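Long-range contact in unsaturated chondroitin disaccharide hydrolase (Streptococcus agalactiae, PDB 3ANK), which hydrolyses unsaturated chondroitin, hyaluronan and heparin disaccharides, preferring sulfated ones, and releases the unsaturated uronic acid: residues A[176-181]-A[249-254]. The protein carries 1 engineered substitution. Sequence-based numbering, arbitrary orientation.
Sequences CLLNIQ and QAWGIY. With GCD (4-deoxy-alpha-L-threo-hex-4-enopyranuronic acid), chain B.
L177 and L178 pack against W251, G252 and Y254 in the core of the (alpha/alpha)6-barrel of this family 88 glycoside hydrolase. The short, weakly bonded helix 176-179 meets helix 246-263 beside the substrate pocket, which W251 helps to line. No hydrogen bond links the two segments, and the contact is almost wholly apolar.

L177 comes first. Its CG stands beside the backbone N, anti to the carbonyl carbon (chi1 -66°). The side chain runs across the axis of the facing helix and ends at G252. L177 CD1 lies 4.0 Å from G252 CA. This is also where the backbones come nearest, with 6.8 Å between the CA atoms of L177 and G252. G252 has no side chain, and the leucine methyl meets main chain directly. L177 also touches F203 and S206, so it meets helix 193-210 as well as helix 246-263.

L178 carries the larger share. Its two methyls go to two different aromatic rings. L178 CD2 approaches the indole obliquely, 3.7 Å from W251 CE3. L178 CD2 also sits 3.4 Å from W251 O, so it touches both the ring and the main chain of one residue. The side chains of L178 and W251 cross at about a right angle. L178 CD1 comes obliquely to the phenol ring, 4.2 Å from Y254 CD1. The hydroxyl of Y254 is hydrogen-bonded to R389.

The leucine touches the benzene part of a substrate-binding indole, at CE3 and CZ3. F118 and N175, the latter an engineered replacement of the proton donor, also touch W251. The pyrrole side of the indole faces the sugar. In the plane of the ring, W251 NE1 donates a hydrogen bond to carboxylate oxygen O6B of the unsaturated uronic acid, 3.1 Å long with an N-H...O angle of 150°.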
loop_
_atom_site.group_PDB
_atom_site.type_symbol
_atom_site.label_atom_id
_atom_site.label_comp_id
_atom_site.label_asym_id
_atom_site.label_seq_id
_atom_site.Cartn_x
_atom_site.Cartn_y
_atom_site.Cartn_z
ATOM N N CYS A 176 3.097 1.085 -9.877
ATOM C CA CYS A 176 2.101 1.776 -10.698
ATOM C C CYS A 176 0.711 1.161 -10.599
ATOM O O CYS A 176 -0.288 1.826 -10.874
ATOM C CB CYS A 176 2.554 1.844 -12.160
ATOM S SG CYS A 176 3.874 3.077 -12.452
ATOM N N LEU A 177 0.646 -0.116 -10.227
ATOM C CA LEU A 177 -0.647 -0.771 -10.051
ATOM C C LEU A 177 -1.516 -0.021 -9.035
ATOM O O LEU A 177 -2.741 -0.031 -9.134
ATOM C CB LEU A 177 -0.464 -2.232 -9.634
ATOM C CG LEU A 177 0.176 -3.125 -10.700
ATOM C CD1 LEU A 177 0.116 -4.586 -10.294
ATOM C CD2 LEU A 177 -0.491 -2.911 -12.052
ATOM N N LEU A 178 -0.877 0.621 -8.060
ATOM C CA LEU A 178 -1.597 1.421 -7.070
ATOM C C LEU A 178 -1.925 2.792 -7.635
ATOM O O LEU A 178 -2.955 3.379 -7.311
ATOM C CB LEU A 178 -0.775 1.583 -5.791
ATOM C CG LEU A 178 -0.919 0.504 -4.708
ATOM C CD1 LEU A 178 -2.271 0.618 -4.037
ATOM C CD2 LEU A 178 -0.695 -0.886 -5.284
ATOM N N ASN A 179 -1.037 3.281 -8.488
ATOM C CA ASN A 179 -1.116 4.630 -9.004
ATOM C C ASN A 179 -2.214 4.835 -10.041
ATOM O O ASN A 179 -2.818 5.906 -10.109
ATOM C CB ASN A 179 0.230 5.018 -9.599
ATOM C CG ASN A 179 0.616 6.419 -9.252
ATOM O OD1 ASN A 179 0.818 7.247 -10.141
ATOM N ND2 ASN A 179 0.716 6.711 -7.946
ATOM N N ILE A 180 -2.482 3.813 -10.844
ATOM C CA ILE A 180 -3.534 3.914 -11.853
ATOM C C ILE A 180 -4.953 3.975 -11.279
ATOM O O ILE A 180 -5.896 4.315 -11.989
ATOM C CB ILE A 180 -3.456 2.764 -12.878
ATOM C CG1 ILE A 180 -3.594 1.406 -12.182
ATOM C CG2 ILE A 180 -2.138 2.834 -13.654
ATOM C CD1 ILE A 180 -3.670 0.238 -13.168
ATOM N N GLN A 181 -5.124 3.639 -10.007
ATOM C CA GLN A 181 -6.469 3.714 -9.425
ATOM C C GLN A 181 -6.991 5.160 -9.469
ATOM O O GLN A 181 -8.188 5.396 -9.617
ATOM C CB GLN A 181 -6.492 3.161 -7.999
ATOM C CG GLN A 181 -5.835 1.777 -7.864
ATOM C CD GLN A 181 -6.424 0.760 -8.818
ATOM O OE1 GLN A 181 -5.698 -0.023 -9.448
ATOM N NE2 GLN A 181 -7.745 0.756 -8.930
ATOM N N GLN A 249 6.420 -7.119 -4.153
ATOM C CA GLN A 249 5.522 -8.251 -4.284
ATOM C C GLN A 249 4.123 -7.851 -3.781
ATOM O O GLN A 249 3.104 -8.171 -4.406
ATOM C CB GLN A 249 6.078 -9.441 -3.493
ATOM C CG GLN A 249 5.396 -10.782 -3.775
ATOM C CD GLN A 249 5.668 -11.307 -5.182
ATOM O OE1 GLN A 249 4.922 -12.153 -5.707
ATOM N NE2 GLN A 249 6.741 -10.821 -5.795
ATOM N N ALA A 250 4.094 -7.130 -2.667
ATOM C CA ALA A 250 2.844 -6.639 -2.057
ATOM C C ALA A 250 2.112 -5.607 -2.899
ATOM O O ALA A 250 0.880 -5.585 -2.908
ATOM C CB ALA A 250 3.108 -6.070 -0.649
ATOM N N TRP A 251 2.859 -4.739 -3.586
ATOM C CA TRP A 251 2.248 -3.759 -4.494
ATOM C C TRP A 251 1.434 -4.519 -5.547
ATOM O O TRP A 251 0.385 -4.050 -6.003
ATOM C CB TRP A 251 3.307 -2.893 -5.204
ATOM C CG TRP A 251 3.987 -1.803 -4.356
ATOM C CD1 TRP A 251 5.296 -1.400 -4.437
ATOM C CD2 TRP A 251 3.387 -0.999 -3.329
ATOM N NE1 TRP A 251 5.548 -0.392 -3.522
ATOM C CE2 TRP A 251 4.390 -0.130 -2.832
ATOM C CE3 TRP A 251 2.095 -0.924 -2.782
ATOM C CZ2 TRP A 251 4.142 0.802 -1.811
ATOM C CZ3 TRP A 251 1.849 0.001 -1.762
ATOM C CH2 TRP A 251 2.869 0.851 -1.292
ATOM N N GLY A 252 1.942 -5.679 -5.956
ATOM C CA GLY A 252 1.233 -6.530 -6.923
ATOM C C GLY A 252 0.014 -7.178 -6.281
ATOM O O GLY A 252 -1.066 -7.191 -6.852
ATOM N N ILE A 253 0.193 -7.708 -5.073
ATOM C CA ILE A 253 -0.879 -8.393 -4.370
ATOM C C ILE A 253 -2.087 -7.482 -4.109
ATOM O O ILE A 253 -3.237 -7.921 -4.197
ATOM C CB ILE A 253 -0.358 -8.998 -3.065
ATOM C CG1 ILE A 253 0.627 -10.134 -3.406
ATOM C CG2 ILE A 253 -1.524 -9.504 -2.204
ATOM C CD1 ILE A 253 1.486 -10.613 -2.221
ATOM N N TYR A 254 -1.817 -6.215 -3.814
ATOM C CA TYR A 254 -2.876 -5.225 -3.631
ATOM C C TYR A 254 -3.293 -4.567 -4.954
ATOM O O TYR A 254 -4.483 -4.395 -5.224
ATOM C CB TYR A 254 -2.439 -4.162 -2.613
ATOM C CG TYR A 254 -3.582 -3.361 -1.995
ATOM C CD1 TYR A 254 -3.322 -2.294 -1.145
ATOM C CD2 TYR A 254 -4.916 -3.668 -2.268
ATOM C CE1 TYR A 254 -4.352 -1.557 -0.568
ATOM C CE2 TYR A 254 -5.963 -2.919 -1.697
ATOM C CZ TYR A 254 -5.666 -1.868 -0.843
ATOM O OH TYR A 254 -6.687 -1.111 -0.273
HETATM C C1 GCD B . 9.290 5.443 -4.235
HETATM C C2 GCD B . 8.311 5.167 -5.361
HETATM C C3 GCD B . 6.957 4.795 -4.769
HETATM C C4 GCD B . 7.197 3.607 -3.854
HETATM C C5 GCD B . 8.433 3.426 -3.245
HETATM C C6 GCD B . 8.635 2.205 -2.371
HETATM O O2 GCD B . 8.186 6.335 -6.165
HETATM O O3 GCD B . 6.063 4.404 -5.816
HETATM O O5 GCD B . 9.468 4.312 -3.367
HETATM O O6A GCD B . 9.736 2.087 -1.802
HETATM O O6B GCD B . 7.684 1.409 -2.241
#